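Local structure of insecticidal Delta-Endotoxin Cry8Ea1 (Bacillus Thuringiensis, 3EB7) at residues Val443-Ile448 and Asn492-Gln497; His275-Ile280 and Val453-Asp458; Leu142-Leu147 and Ser173-Tyr178. The protein is toxic to larvae of the underground pest Holotrichia parallela, probably by forming pores in the membranes of midgut cells, as in related Cry toxins. One frame throughout, in Å; residues are numbered along the deposited sequence.

Contact 1 of 3, residues Val443-Ile448 and Asn492-Gln497; sequences VYSDKI and NSPLSQ. With SO4 (sulfate ion), chain D.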
ATOM      1  N   VAL A 443     -11.712  12.500 -11.059  1.00 26.17           N
ATOM      2  CA  VAL A 443     -13.059  12.227 -10.531  1.00 25.68           C
ATOM      3  C   VAL A 443     -13.872  11.619 -11.670  1.00 26.73           C
ATOM      4  O   VAL A 443     -14.029  12.246 -12.741  1.00 26.63           O
ATOM      5  CB  VAL A 443     -13.732  13.536  -9.977  1.00 25.20           C
ATOM      6  CG1 VAL A 443     -15.113  13.272  -9.368  1.00 22.93           C
ATOM      7  CG2 VAL A 443     -12.842  14.171  -8.931  1.00 24.30           C
ATOM      8  N   TYR A 444     -14.354  10.396 -11.426  1.00 26.95           N
ATOM      9  CA  TYR A 444     -15.174   9.629 -12.369  1.00 28.99           C
ATOM     10  C   TYR A 444     -16.672   9.897 -12.243  1.00 29.16           C
ATOM     11  O   TYR A 444     -17.184  10.019 -11.132  1.00 30.41           O
ATOM     12  CB  TYR A 444     -14.903   8.117 -12.234  1.00 28.99           C
ATOM     13  CG  TYR A 444     -13.433   7.807 -12.405  1.00 30.89           C
ATOM     14  CD1 TYR A 444     -12.580   7.783 -11.304  1.00 30.75           C
ATOM     15  CD2 TYR A 444     -12.887   7.590 -13.678  1.00 30.19           C
ATOM     16  CE1 TYR A 444     -11.214   7.541 -11.451  1.00 31.73           C
ATOM     17  CE2 TYR A 444     -11.538   7.349 -13.837  1.00 31.88           C
ATOM     18  CZ  TYR A 444     -10.705   7.323 -12.719  1.00 30.54           C
ATOM     19  OH  TYR A 444      -9.365   7.078 -12.870  1.00 31.19           O
ATOM     20  N   SER A 445     -17.362   9.970 -13.376  1.00 28.65           N
ATOM     21  CA  SER A 445     -18.802  10.224 -13.388  1.00 29.90           C
ATOM     22  C   SER A 445     -19.556   8.983 -12.990  1.00 29.46           C
ATOM     23  O   SER A 445     -20.698   9.057 -12.586  1.00 30.10           O
ATOM     24  CB  SER A 445     -19.278  10.580 -14.789  1.00 29.80           C
ATOM     25  OG  SER A 445     -18.520  11.635 -15.313  1.00 33.27           O
ATOM     26  N   ASP A 446     -18.934   7.832 -13.181  1.00 29.58           N
ATOM     27  CA  ASP A 446     -19.643   6.577 -13.092  1.00 29.77           C
ATOM     28  C   ASP A 446     -19.092   5.621 -12.022  1.00 28.48           C
ATOM     29  O   ASP A 446     -19.451   4.454 -11.972  1.00 28.49           O
ATOM     30  CB  ASP A 446     -19.761   5.937 -14.498  1.00 30.63           C
ATOM     31  CG  ASP A 446     -18.410   5.500 -15.110  1.00 34.29           C
ATOM     32  OD1 ASP A 446     -17.304   6.031 -14.780  1.00 36.80           O
ATOM     33  OD2 ASP A 446     -18.466   4.577 -15.968  1.00 40.09           O
ATOM     34  N   LYS A 447     -18.237   6.142 -11.151  1.00 26.99           N
ATOM     35  CA  LYS A 447     -17.623   5.379 -10.073  1.00 25.66           C
ATOM     36  C   LYS A 447     -17.666   6.218  -8.777  1.00 24.55           C
ATOM     37  O   LYS A 447     -17.829   7.437  -8.829  1.00 23.90           O
ATOM     38  CB  LYS A 447     -16.169   5.092 -10.437  1.00 25.49           C
ATOM     39  CG  LYS A 447     -16.033   4.147 -11.589  1.00 27.46           C
ATOM     40  CD  LYS A 447     -14.655   4.231 -12.231  1.00 32.29           C
ATOM     41  CE  LYS A 447     -14.681   3.659 -13.665  1.00 34.44           C
ATOM     42  NZ  LYS A 447     -13.481   2.814 -13.959  1.00 37.39           N
ATOM     43  N   ILE A 448     -17.556   5.545  -7.639  1.00 22.88           N
ATOM     44  CA  ILE A 448     -17.231   6.156  -6.365  1.00 22.03           C
ATOM     45  C   ILE A 448     -15.722   6.459  -6.392  1.00 22.74           C
ATOM     46  O   ILE A 448     -14.901   5.543  -6.571  1.00 22.65           O
ATOM     47  CB  ILE A 448     -17.611   5.199  -5.174  1.00 22.47           C
ATOM     48  CG1 ILE A 448     -19.134   4.942  -5.172  1.00 19.59           C
ATOM     49  CG2 ILE A 448     -17.089   5.751  -3.830  1.00 21.13           C
ATOM     50  CD1 ILE A 448     -19.671   3.917  -4.185  1.00 20.72           C
ATOM     51  N   ASN A 492     -13.766  14.342 -14.870  1.00 26.57           N
ATOM     52  CA  ASN A 492     -14.196  13.716 -16.122  1.00 27.90           C
ATOM     53  C   ASN A 492     -15.620  14.149 -16.535  1.00 29.36           C
ATOM     54  O   ASN A 492     -16.437  14.577 -15.709  1.00 29.34           O
ATOM     55  CB  ASN A 492     -14.129  12.202 -16.029  1.00 26.91           C
ATOM     56  CG  ASN A 492     -12.707  11.651 -16.153  1.00 26.68           C
ATOM     57  OD1 ASN A 492     -11.742  12.375 -16.391  1.00 26.63           O
ATOM     58  ND2 ASN A 492     -12.586  10.353 -15.988  1.00 25.96           N
ATOM     59  N   SER A 493     -15.929  14.041 -17.814  1.00 30.79           N
ATOM     60  CA  SER A 493     -17.187  14.582 -18.269  1.00 33.11           C
ATOM     61  C   SER A 493     -18.358  13.669 -17.799  1.00 33.83           C
ATOM     62  O   SER A 493     -18.139  12.468 -17.500  1.00 34.61           O
ATOM     63  CB  SER A 493     -17.151  14.765 -19.791  1.00 32.69           C
ATOM     64  OG  SER A 493     -17.725  13.645 -20.404  1.00 34.63           O
ATOM     65  N   PRO A 494     -19.591  14.211 -17.715  1.00 33.89           N
ATOM     66  CA  PRO A 494     -20.069  15.551 -18.001  1.00 33.92           C
ATOM     67  C   PRO A 494     -20.042  16.433 -16.754  1.00 34.01           C
ATOM     68  O   PRO A 494     -20.343  15.962 -15.668  1.00 34.67           O
ATOM     69  CB  PRO A 494     -21.505  15.284 -18.435  1.00 33.59           C
ATOM     70  CG  PRO A 494     -21.928  14.168 -17.505  1.00 33.69           C
ATOM     71  CD  PRO A 494     -20.697  13.327 -17.295  1.00 34.45           C
ATOM     72  N   LEU A 495     -19.686  17.706 -16.911  1.00 33.93           N
ATOM     73  CA  LEU A 495     -19.572  18.620 -15.774  1.00 33.83           C
ATOM     74  C   LEU A 495     -20.906  18.933 -15.075  1.00 33.43           C
ATOM     75  O   LEU A 495     -20.925  19.568 -14.022  1.00 33.31           O
ATOM     76  CB  LEU A 495     -18.886  19.911 -16.198  1.00 33.76           C
ATOM     77  CG  LEU A 495     -17.361  19.982 -16.102  1.00 35.80           C
ATOM     78  CD1 LEU A 495     -16.875  21.297 -16.775  1.00 36.43           C
ATOM     79  CD2 LEU A 495     -16.860  19.880 -14.653  1.00 33.97           C
ATOM     80  N   SER A 496     -21.996  18.468 -15.682  1.00 32.74           N
ATOM     81  CA  SER A 496     -23.346  18.688 -15.208  1.00 31.98           C
ATOM     82  C   SER A 496     -23.740  17.566 -14.234  1.00 31.24           C
ATOM     83  O   SER A 496     -24.791  17.627 -13.613  1.00 30.23           O
ATOM     84  CB  SER A 496     -24.316  18.741 -16.404  1.00 31.90           C
ATOM     85  OG  SER A 496     -24.264  17.535 -17.152  1.00 32.84           O
ATOM     86  N   GLN A 497     -22.878  16.550 -14.125  1.00 30.43           N
ATOM     87  CA  GLN A 497     -23.054  15.432 -13.211  1.00 29.37           C
ATOM     88  C   GLN A 497     -23.048  15.925 -11.761  1.00 29.61           C
ATOM     89  O   GLN A 497     -22.114  16.623 -11.325  1.00 28.81           O
ATOM     90  CB  GLN A 497     -21.918  14.434 -13.423  1.00 29.23           C
ATOM     91  CG  GLN A 497     -21.858  13.306 -12.428  1.00 28.12           C
ATOM     92  CD  GLN A 497     -22.981  12.370 -12.627  1.00 28.98           C
ATOM     93  OE1 GLN A 497     -23.279  12.011 -13.753  1.00 29.89           O
ATOM     94  NE2 GLN A 497     -23.647  11.971 -11.538  1.00 29.09           N
TER
HETATM   95  S   SO4 D2008     -13.561  13.447 -20.457  1.00 75.78           S
HETATM   96  O1  SO4 D2008     -12.241  12.981 -20.875  1.00 76.56           O
HETATM   97  O2  SO4 D2008     -13.420  14.708 -19.722  1.00 74.86           O
HETATM   98  O3  SO4 D2008     -14.380  13.691 -21.649  1.00 75.52           O
HETATM   99  O4  SO4 D2008     -14.165  12.402 -19.615  1.00 74.79           O
HETATM  100  O   HOH W   1     -15.608   8.927 -15.889  1.00 22.43           O

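Contact 2 of 3, residues His275-Ile280 and Val453-Asp458; sequences HLFDFI and VVKASD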
ATOM      1  N   HIS A 275       4.825  13.920   5.056  1.00 22.55           N
ATOM      2  CA  HIS A 275       4.737  14.876   3.932  1.00 21.73           C
ATOM      3  C   HIS A 275       3.455  14.552   3.199  1.00 21.02           C
ATOM      4  O   HIS A 275       2.889  13.462   3.362  1.00 21.43           O
ATOM      5  CB  HIS A 275       5.930  14.699   2.942  1.00 21.74           C
ATOM      6  CG  HIS A 275       6.130  13.267   2.491  1.00 19.32           C
ATOM      7  ND1 HIS A 275       5.616  12.779   1.306  1.00 14.91           N
ATOM      8  CD2 HIS A 275       6.735  12.214   3.099  1.00 16.85           C
ATOM      9  CE1 HIS A 275       5.902  11.487   1.203  1.00 18.21           C
ATOM     10  NE2 HIS A 275       6.592  11.120   2.269  1.00 15.15           N
ATOM     11  N   LEU A 276       3.002  15.495   2.388  1.00 19.88           N
ATOM     12  CA  LEU A 276       1.862  15.288   1.516  1.00 19.47           C
ATOM     13  C   LEU A 276       2.276  14.388   0.368  1.00 19.13           C
ATOM     14  O   LEU A 276       3.437  14.391  -0.051  1.00 19.58           O
ATOM     15  CB  LEU A 276       1.387  16.654   0.959  1.00 19.83           C
ATOM     16  CG  LEU A 276       0.614  17.477   1.995  1.00 20.42           C
ATOM     17  CD1 LEU A 276       0.786  18.944   1.668  1.00 20.57           C
ATOM     18  CD2 LEU A 276      -0.874  17.022   2.052  1.00 19.55           C
ATOM     19  N   PHE A 277       1.342  13.614  -0.150  1.00 19.20           N
ATOM     20  CA  PHE A 277       1.657  12.690  -1.237  1.00 19.06           C
ATOM     21  C   PHE A 277       2.366  13.451  -2.367  1.00 19.01           C
ATOM     22  O   PHE A 277       1.893  14.482  -2.799  1.00 18.49           O
ATOM     23  CB  PHE A 277       0.368  12.036  -1.733  1.00 18.87           C
ATOM     24  CG  PHE A 277       0.597  10.973  -2.776  1.00 20.19           C
ATOM     25  CD1 PHE A 277       0.945   9.671  -2.405  1.00 18.75           C
ATOM     26  CD2 PHE A 277       0.479  11.270  -4.127  1.00 20.36           C
ATOM     27  CE1 PHE A 277       1.153   8.672  -3.364  1.00 17.20           C
ATOM     28  CE2 PHE A 277       0.700  10.281  -5.082  1.00 20.59           C
ATOM     29  CZ  PHE A 277       1.044   8.968  -4.681  1.00 17.92           C
ATOM     30  N   ASP A 278       3.517  12.979  -2.823  1.00 19.65           N
ATOM     31  CA  ASP A 278       4.279  13.753  -3.838  1.00 20.08           C
ATOM     32  C   ASP A 278       4.912  12.922  -4.970  1.00 19.53           C
ATOM     33  O   ASP A 278       4.915  11.704  -4.931  1.00 18.87           O
ATOM     34  CB  ASP A 278       5.304  14.702  -3.195  1.00 20.45           C
ATOM     35  CG  ASP A 278       6.381  13.980  -2.391  1.00 22.98           C
ATOM     36  OD1 ASP A 278       6.451  12.737  -2.432  1.00 25.90           O
ATOM     37  OD2 ASP A 278       7.196  14.671  -1.721  1.00 27.86           O
ATOM     38  N   PHE A 279       5.404  13.612  -5.983  1.00 20.28           N
ATOM     39  CA  PHE A 279       6.033  12.976  -7.153  1.00 20.97           C
ATOM     40  C   PHE A 279       7.376  13.607  -7.390  1.00 20.73           C
ATOM     41  O   PHE A 279       7.480  14.834  -7.329  1.00 21.33           O
ATOM     42  CB  PHE A 279       5.167  13.155  -8.407  1.00 20.19           C
ATOM     43  CG  PHE A 279       3.885  12.386  -8.353  1.00 20.32           C
ATOM     44  CD1 PHE A 279       2.694  13.004  -7.908  1.00 21.06           C
ATOM     45  CD2 PHE A 279       3.860  11.037  -8.697  1.00 15.68           C
ATOM     46  CE1 PHE A 279       1.499  12.265  -7.830  1.00 17.42           C
ATOM     47  CE2 PHE A 279       2.686  10.304  -8.634  1.00 15.59           C
ATOM     48  CZ  PHE A 279       1.511  10.907  -8.199  1.00 18.85           C
ATOM     49  N   ILE A 280       8.386  12.773  -7.645  1.00 19.88           N
ATOM     50  CA  ILE A 280       9.704  13.248  -8.040  1.00 20.11           C
ATOM     51  C   ILE A 280       9.636  14.025  -9.347  1.00 19.30           C
ATOM     52  O   ILE A 280       8.970  13.596 -10.286  1.00 19.31           O
ATOM     53  CB  ILE A 280      10.767  12.073  -8.099  1.00 19.86           C
ATOM     54  CG1 ILE A 280      12.172  12.606  -8.333  1.00 19.41           C
ATOM     55  CG2 ILE A 280      10.427  11.032  -9.210  1.00 21.40           C
ATOM     56  CD1 ILE A 280      13.291  11.617  -7.912  1.00 21.89           C
ATOM     57  N   VAL A 453      -7.027  12.685   1.683  1.00 21.81           N
ATOM     58  CA  VAL A 453      -6.758  14.134   1.761  1.00 21.84           C
ATOM     59  C   VAL A 453      -5.257  14.490   1.763  1.00 21.47           C
ATOM     60  O   VAL A 453      -4.875  15.652   1.534  1.00 20.90           O
ATOM     61  CB  VAL A 453      -7.502  14.818   2.941  1.00 22.00           C
ATOM     62  CG1 VAL A 453      -9.020  14.759   2.722  1.00 21.36           C
ATOM     63  CG2 VAL A 453      -7.079  14.165   4.306  1.00 22.77           C
ATOM     64  N   VAL A 454      -4.423  13.478   1.979  1.00 20.98           N
ATOM     65  CA  VAL A 454      -2.968  13.617   1.912  1.00 19.80           C
ATOM     66  C   VAL A 454      -2.516  13.932   0.459  1.00 19.52           C
ATOM     67  O   VAL A 454      -1.389  14.366   0.233  1.00 20.82           O
ATOM     68  CB  VAL A 454      -2.253  12.402   2.596  1.00 19.94           C
ATOM     69  CG1 VAL A 454      -2.344  11.096   1.755  1.00 19.15           C
ATOM     70  CG2 VAL A 454      -0.820  12.745   2.985  1.00 19.74           C
ATOM     71  N   LYS A 455      -3.426  13.802  -0.497  1.00 17.83           N
ATOM     72  CA  LYS A 455      -3.173  14.179  -1.888  1.00 17.73           C
ATOM     73  C   LYS A 455      -3.501  15.645  -2.195  1.00 17.61           C
ATOM     74  O   LYS A 455      -3.815  15.989  -3.341  1.00 17.12           O
ATOM     75  CB  LYS A 455      -3.954  13.260  -2.855  1.00 17.24           C
ATOM     76  CG  LYS A 455      -3.755  11.753  -2.616  1.00 16.07           C
ATOM     77  CD  LYS A 455      -4.354  11.035  -3.833  1.00 19.61           C
ATOM     78  CE  LYS A 455      -3.298  10.836  -4.945  1.00 17.62           C
ATOM     79  NZ  LYS A 455      -3.884  10.680  -6.302  1.00 15.53           N
ATOM     80  N   ALA A 456      -3.485  16.495  -1.169  1.00 18.54           N
ATOM     81  CA  ALA A 456      -3.649  17.952  -1.353  1.00 18.72           C
ATOM     82  C   ALA A 456      -2.406  18.598  -1.917  1.00 19.94           C
ATOM     83  O   ALA A 456      -1.279  18.084  -1.767  1.00 20.34           O
ATOM     84  CB  ALA A 456      -4.013  18.606  -0.063  1.00 19.49           C
ATOM     85  N   SER A 457      -2.600  19.746  -2.571  1.00 21.60           N
ATOM     86  CA  SER A 457      -1.506  20.469  -3.208  1.00 21.95           C
ATOM     87  C   SER A 457      -0.660  21.210  -2.197  1.00 23.06           C
ATOM     88  O   SER A 457       0.433  21.677  -2.535  1.00 24.12           O
ATOM     89  CB  SER A 457      -2.062  21.479  -4.224  1.00 22.73           C
ATOM     90  OG  SER A 457      -2.826  22.509  -3.580  1.00 21.02           O
ATOM     91  N   ASP A 458      -1.161  21.351  -0.974  1.00 23.71           N
ATOM     92  CA  ASP A 458      -0.487  22.138   0.079  1.00 25.40           C
ATOM     93  C   ASP A 458      -1.288  22.054   1.416  1.00 25.16           C
ATOM     94  O   ASP A 458      -2.292  21.338   1.513  1.00 25.70           O
ATOM     95  CB  ASP A 458      -0.456  23.630  -0.314  1.00 25.33           C
ATOM     96  CG  ASP A 458      -1.870  24.258  -0.353  1.00 30.50           C
ATOM     97  OD1 ASP A 458      -2.003  25.400  -0.834  1.00 35.99           O
ATOM     98  OD2 ASP A 458      -2.856  23.637   0.115  1.00 31.34           O
TER
HETATM   99  O   HOH W   2      -0.436  15.677  -3.605  1.00 15.76           O

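Contact 3 of 3, residues Leu142-Leu147 and Ser173-Tyr178; sequences LHLLLL and SLIAQY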
ATOM      1  N   LEU A 142     -10.143 -13.757   1.569  1.00 20.86           N
ATOM      2  CA  LEU A 142     -11.034 -14.696   0.909  1.00 20.60           C
ATOM      3  C   LEU A 142     -12.401 -14.811   1.584  1.00 20.88           C
ATOM      4  O   LEU A 142     -13.445 -14.814   0.893  1.00 20.04           O
ATOM      5  CB  LEU A 142     -10.375 -16.070   0.798  1.00 20.06           C
ATOM      6  CG  LEU A 142      -9.265 -16.198  -0.244  1.00 20.90           C
ATOM      7  CD1 LEU A 142      -8.636 -17.608  -0.161  1.00 20.78           C
ATOM      8  CD2 LEU A 142      -9.743 -15.862  -1.689  1.00 15.68           C
ATOM      9  N   HIS A 143     -12.379 -14.892   2.925  1.00 20.58           N
ATOM     10  CA  HIS A 143     -13.597 -15.047   3.723  1.00 20.40           C
ATOM     11  C   HIS A 143     -14.542 -13.862   3.584  1.00 21.31           C
ATOM     12  O   HIS A 143     -15.739 -14.058   3.404  1.00 23.41           O
ATOM     13  CB  HIS A 143     -13.274 -15.322   5.207  1.00 19.91           C
ATOM     14  CG  HIS A 143     -14.466 -15.777   5.994  1.00 19.71           C
ATOM     15  ND1 HIS A 143     -14.552 -15.659   7.364  1.00 16.08           N
ATOM     16  CD2 HIS A 143     -15.645 -16.317   5.585  1.00 19.87           C
ATOM     17  CE1 HIS A 143     -15.714 -16.136   7.766  1.00 19.40           C
ATOM     18  NE2 HIS A 143     -16.399 -16.538   6.705  1.00 19.33           N
ATOM     19  N   LEU A 144     -14.018 -12.640   3.616  1.00 21.02           N
ATOM     20  CA  LEU A 144     -14.822 -11.443   3.400  1.00 20.47           C
ATOM     21  C   LEU A 144     -15.343 -11.273   1.968  1.00 21.76           C
ATOM     22  O   LEU A 144     -16.419 -10.659   1.752  1.00 21.69           O
ATOM     23  CB  LEU A 144     -14.004 -10.198   3.774  1.00 20.77           C
ATOM     24  CG  LEU A 144     -13.462 -10.104   5.205  1.00 18.97           C
ATOM     25  CD1 LEU A 144     -12.597  -8.854   5.387  1.00 16.18           C
ATOM     26  CD2 LEU A 144     -14.625 -10.138   6.222  1.00 16.08           C
ATOM     27  N   LEU A 145     -14.603 -11.762   0.970  1.00 21.58           N
ATOM     28  CA  LEU A 145     -15.121 -11.729  -0.391  1.00 21.99           C
ATOM     29  C   LEU A 145     -16.281 -12.715  -0.571  1.00 23.17           C
ATOM     30  O   LEU A 145     -17.189 -12.486  -1.404  1.00 23.58           O
ATOM     31  CB  LEU A 145     -14.030 -12.102  -1.363  1.00 22.43           C
ATOM     32  CG  LEU A 145     -12.953 -11.086  -1.706  1.00 23.24           C
ATOM     33  CD1 LEU A 145     -11.753 -11.855  -2.247  1.00 21.97           C
ATOM     34  CD2 LEU A 145     -13.523 -10.080  -2.754  1.00 20.87           C
ATOM     35  N   LEU A 146     -16.240 -13.806   0.199  1.00 23.29           N
ATOM     36  CA  LEU A 146     -17.242 -14.852   0.143  1.00 24.40           C
ATOM     37  C   LEU A 146     -18.543 -14.297   0.706  1.00 25.62           C
ATOM     38  O   LEU A 146     -19.606 -14.368   0.066  1.00 26.47           O
ATOM     39  CB  LEU A 146     -16.794 -16.073   0.969  1.00 24.10           C
ATOM     40  CG  LEU A 146     -17.765 -17.253   0.902  1.00 25.43           C
ATOM     41  CD1 LEU A 146     -17.717 -17.906  -0.443  1.00 23.88           C
ATOM     42  CD2 LEU A 146     -17.484 -18.277   1.973  1.00 27.65           C
ATOM     43  N   LEU A 147     -18.451 -13.715   1.896  1.00 26.58           N
ATOM     44  CA  LEU A 147     -19.581 -13.047   2.530  1.00 27.36           C
ATOM     45  C   LEU A 147     -20.199 -11.959   1.658  1.00 28.12           C
ATOM     46  O   LEU A 147     -21.396 -11.709   1.737  1.00 29.19           O
ATOM     47  CB  LEU A 147     -19.183 -12.523   3.911  1.00 26.95           C
ATOM     48  CG  LEU A 147     -19.442 -13.429   5.148  1.00 28.60           C
ATOM     49  CD1 LEU A 147     -19.887 -14.889   4.896  1.00 26.24           C
ATOM     50  CD2 LEU A 147     -18.237 -13.410   6.018  1.00 28.18           C
ATOM     51  N   SER A 173     -18.868  -7.356  11.241  1.00 24.16           N
ATOM     52  CA  SER A 173     -18.138  -7.707  12.433  1.00 24.45           C
ATOM     53  C   SER A 173     -16.739  -8.238  12.065  1.00 23.36           C
ATOM     54  O   SER A 173     -15.762  -8.022  12.781  1.00 22.72           O
ATOM     55  CB  SER A 173     -18.941  -8.723  13.251  1.00 24.59           C
ATOM     56  OG  SER A 173     -18.113  -9.356  14.226  1.00 27.98           O
ATOM     57  N   LEU A 174     -16.645  -8.911  10.929  1.00 23.05           N
ATOM     58  CA  LEU A 174     -15.411  -9.604  10.562  1.00 22.62           C
ATOM     59  C   LEU A 174     -14.421  -8.666   9.877  1.00 21.60           C
ATOM     60  O   LEU A 174     -13.205  -8.790  10.103  1.00 21.17           O
ATOM     61  CB  LEU A 174     -15.700 -10.861   9.730  1.00 22.76           C
ATOM     62  CG  LEU A 174     -16.294 -12.097  10.445  1.00 23.88           C
ATOM     63  CD1 LEU A 174     -16.560 -13.242   9.427  1.00 20.37           C
ATOM     64  CD2 LEU A 174     -15.460 -12.639  11.662  1.00 20.80           C
ATOM     65  N   ILE A 175     -14.927  -7.716   9.087  1.00 19.71           N
ATOM     66  CA  ILE A 175     -14.075  -6.647   8.589  1.00 19.30           C
ATOM     67  C   ILE A 175     -13.310  -6.013   9.741  1.00 20.11           C
ATOM     68  O   ILE A 175     -12.076  -5.893   9.685  1.00 20.02           O
ATOM     69  CB  ILE A 175     -14.837  -5.538   7.825  1.00 19.66           C
ATOM     70  CG1 ILE A 175     -15.440  -6.085   6.528  1.00 18.56           C
ATOM     71  CG2 ILE A 175     -13.904  -4.320   7.523  1.00 17.26           C
ATOM     72  CD1 ILE A 175     -16.489  -5.162   5.918  1.00 16.78           C
ATOM     73  N   ALA A 176     -14.042  -5.610  10.782  1.00 20.62           N
ATOM     74  CA  ALA A 176     -13.442  -5.027  12.001  1.00 21.40           C
ATOM     75  C   ALA A 176     -12.433  -5.951  12.643  1.00 21.22           C
ATOM     76  O   ALA A 176     -11.295  -5.562  12.870  1.00 22.70           O
ATOM     77  CB  ALA A 176     -14.526  -4.631  13.021  1.00 21.03           C
ATOM     78  N   GLN A 177     -12.841  -7.174  12.935  1.00 21.58           N
ATOM     79  CA  GLN A 177     -11.972  -8.124  13.640  1.00 22.81           C
ATOM     80  C   GLN A 177     -10.696  -8.480  12.853  1.00 21.11           C
ATOM     81  O   GLN A 177      -9.615  -8.453  13.411  1.00 22.13           O
ATOM     82  CB  GLN A 177     -12.761  -9.389  14.011  1.00 21.98           C
ATOM     83  CG  GLN A 177     -11.847 -10.562  14.389  1.00 26.33           C
ATOM     84  CD  GLN A 177     -12.573 -11.876  14.756  1.00 27.21           C
ATOM     85  OE1 GLN A 177     -13.615 -11.874  15.427  1.00 34.11           O
ATOM     86  NE2 GLN A 177     -12.006 -13.006  14.311  1.00 31.20           N
ATOM     87  N   TYR A 178     -10.835  -8.815  11.567  1.00 20.23           N
ATOM     88  CA  TYR A 178      -9.697  -9.131  10.696  1.00 18.87           C
ATOM     89  C   TYR A 178      -8.793  -7.914  10.487  1.00 18.92           C
ATOM     90  O   TYR A 178      -7.592  -8.056  10.448  1.00 18.40           O
ATOM     91  CB  TYR A 178     -10.155  -9.677   9.322  1.00 18.22           C
ATOM     92  CG  TYR A 178     -10.920 -11.013   9.331  1.00 17.12           C
ATOM     93  CD1 TYR A 178     -11.726 -11.379   8.253  1.00 15.87           C
ATOM     94  CD2 TYR A 178     -10.845 -11.885  10.409  1.00 14.76           C
ATOM     95  CE1 TYR A 178     -12.435 -12.573   8.248  1.00 16.74           C
ATOM     96  CE2 TYR A 178     -11.549 -13.088  10.430  1.00 16.77           C
ATOM     97  CZ  TYR A 178     -12.341 -13.438   9.349  1.00 17.87           C
ATOM     98  OH  TYR A 178     -13.019 -14.652   9.356  1.00 17.43           O
TER

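Contact 1 of 3, residues Val443-Ile448 and Asn492-Gln497
The backbone N of Asn492 donates to Val443 O at 3.0 Å, with an N-H...O angle of 160°. This bond carries the parallel pairing of strand 442-443 with strand 482-491 just past the end of the second strand. Asn492 CB also lies against the same carbonyl oxygen. Tyr444 and Asn492 run side by side and point the same way. The amide plane stands 87° from the ring plane, and ND2 lies 3.6 Å from Tyr444 CD2.

Both segments are connections in the beta sandwich of the C-terminal domain, where strand 442-443 borders one sheet. The 492-497 connection leads on to strand 498-507 of another sheet. It has a cis peptide before Pro494 and a type I turn from Pro494 to Gln497.

Ser445 OG faces this connection and is modelled as bonded to Ser493 O, but the separation is too short to be trusted. Pro494 CD packs on the same hydroxyl, a contact that shares this doubt. A water accepts from Ser445 N at 3.2 Å and, weakly, from Asn492 ND2. A sulfate, probably from the crystallisation liquor, takes the N-H of Ser493 on its O4 at 3.0 Å and 170°. Gln497 CD reaches Ser445 O at 4.0 Å, while its NE2 bonds to Asn589.

Contact 2 of 3, residues His275-Ile280 and Val453-Asp458
Leu276 and Val454 meet in the tight part of this contact. Leu276 CD2 rests on Val454 O at 3.3 Å. The same methyl lies 4.1 Å from Ala456 CB, and Phe277 CB also packs on Val454 O. That oxygen accepts the backbone N-H of Phe277 at 2.9 Å and 153°. Val454 CG2, anti to its own backbone N, touches His275 O. Lys455 runs beside Phe277, its CE 3.9 Å from ring atom CD2. Both residues are buried, and Lys455 NZ goes on to a salt bridge with Asp438.

The segment 275-280 leads into strand 278-292 of the beta-prism domain. The segment 453-458 follows strand 448-452 of the C-terminal beta sandwich. The contact therefore belongs to the interface between the second and third domains of a three-domain Cry toxin.

The packing is looser on the other side. A water links the two segments, donating to Phe277 O at 2.7 Å and to Ala456 O at 3.1 Å. On the exposed margin, Leu276 CD1 touches the backbone of Asp458, whose OD2 accepts from Val486 N.

Contact 3 of 3, residues Leu142-Leu147 and Ser173-Tyr178
His143 CG is anti to its backbone N (chi1 -168°), and Tyr178 CG is anti to its carbonyl carbon (chi1 -64°). From these CG positions, ring atom ND1 of His143 and OH of Tyr178 come together between the helices. The side chains cross at about a right angle. His143 ND1 and Tyr178 OH are hydrogen-bonded at 2.7 Å. The hydroxyl lies at the edge of the imidazole, near its plane. The rings touch at their edges without stacking. The other ring nitrogen, His143 NE2, bonds to Asp113 of helix 99-119, so both nitrogens are engaged. The carboxylate probably polarises the imidazole. Phe116 of the same helix stacks on the His143 ring.

Helices 133-153 and 161-191 follow each other in the chain and form an antiparallel hairpin. The N-to-C directions of the two short segments are 168° apart, and their axes approach to 10.5 Å. They belong to the N-terminal helical bundle, the part of Cry toxins thought to form the pore. Helix 133-153 also touches helices 26-40, 65-93 and 99-119, consistent with the central helix of that bundle.

Aliphatic side chains pack around this bond. Leu144 slides past Tyr178 in the opposite direction, and its CG meets the ring edge at CD1, 3.7 Å away. Leu144 CD2 packs on Leu174 CB at 3.7 Å, and CD1 reaches Ile175 CG1 at 4.1 Å. Leu174 CD1 approaches His143 CE1 at 3.4 Å. It also meets Leu147 CD2, and that methyl sits over one face of the imidazole, near its rim. Leu174 CB sits similarly over one face of the Tyr178 ring.

Overall arrangement
Contacts 2 and 3 are buried, while contact 1 is at the surface. Contact 3 joins two helices of the N-terminal bundle mainly through side chains. Contacts 1 and 2 join loops and strand ends, and each includes a sound backbone bond and a bridging water. Contact 1 stays largely polar and also meets a sulfate; contact 2 adds apolar packing across a domain boundary. Strand 448-452 connects these two, since 443-448 leads into it and 453-458 leaves it. Their centres are 23 Å apart, and their segments alternate along the chain. Contact 3 closes earlier in the sequence. Its centre is 31 Å from each of the others.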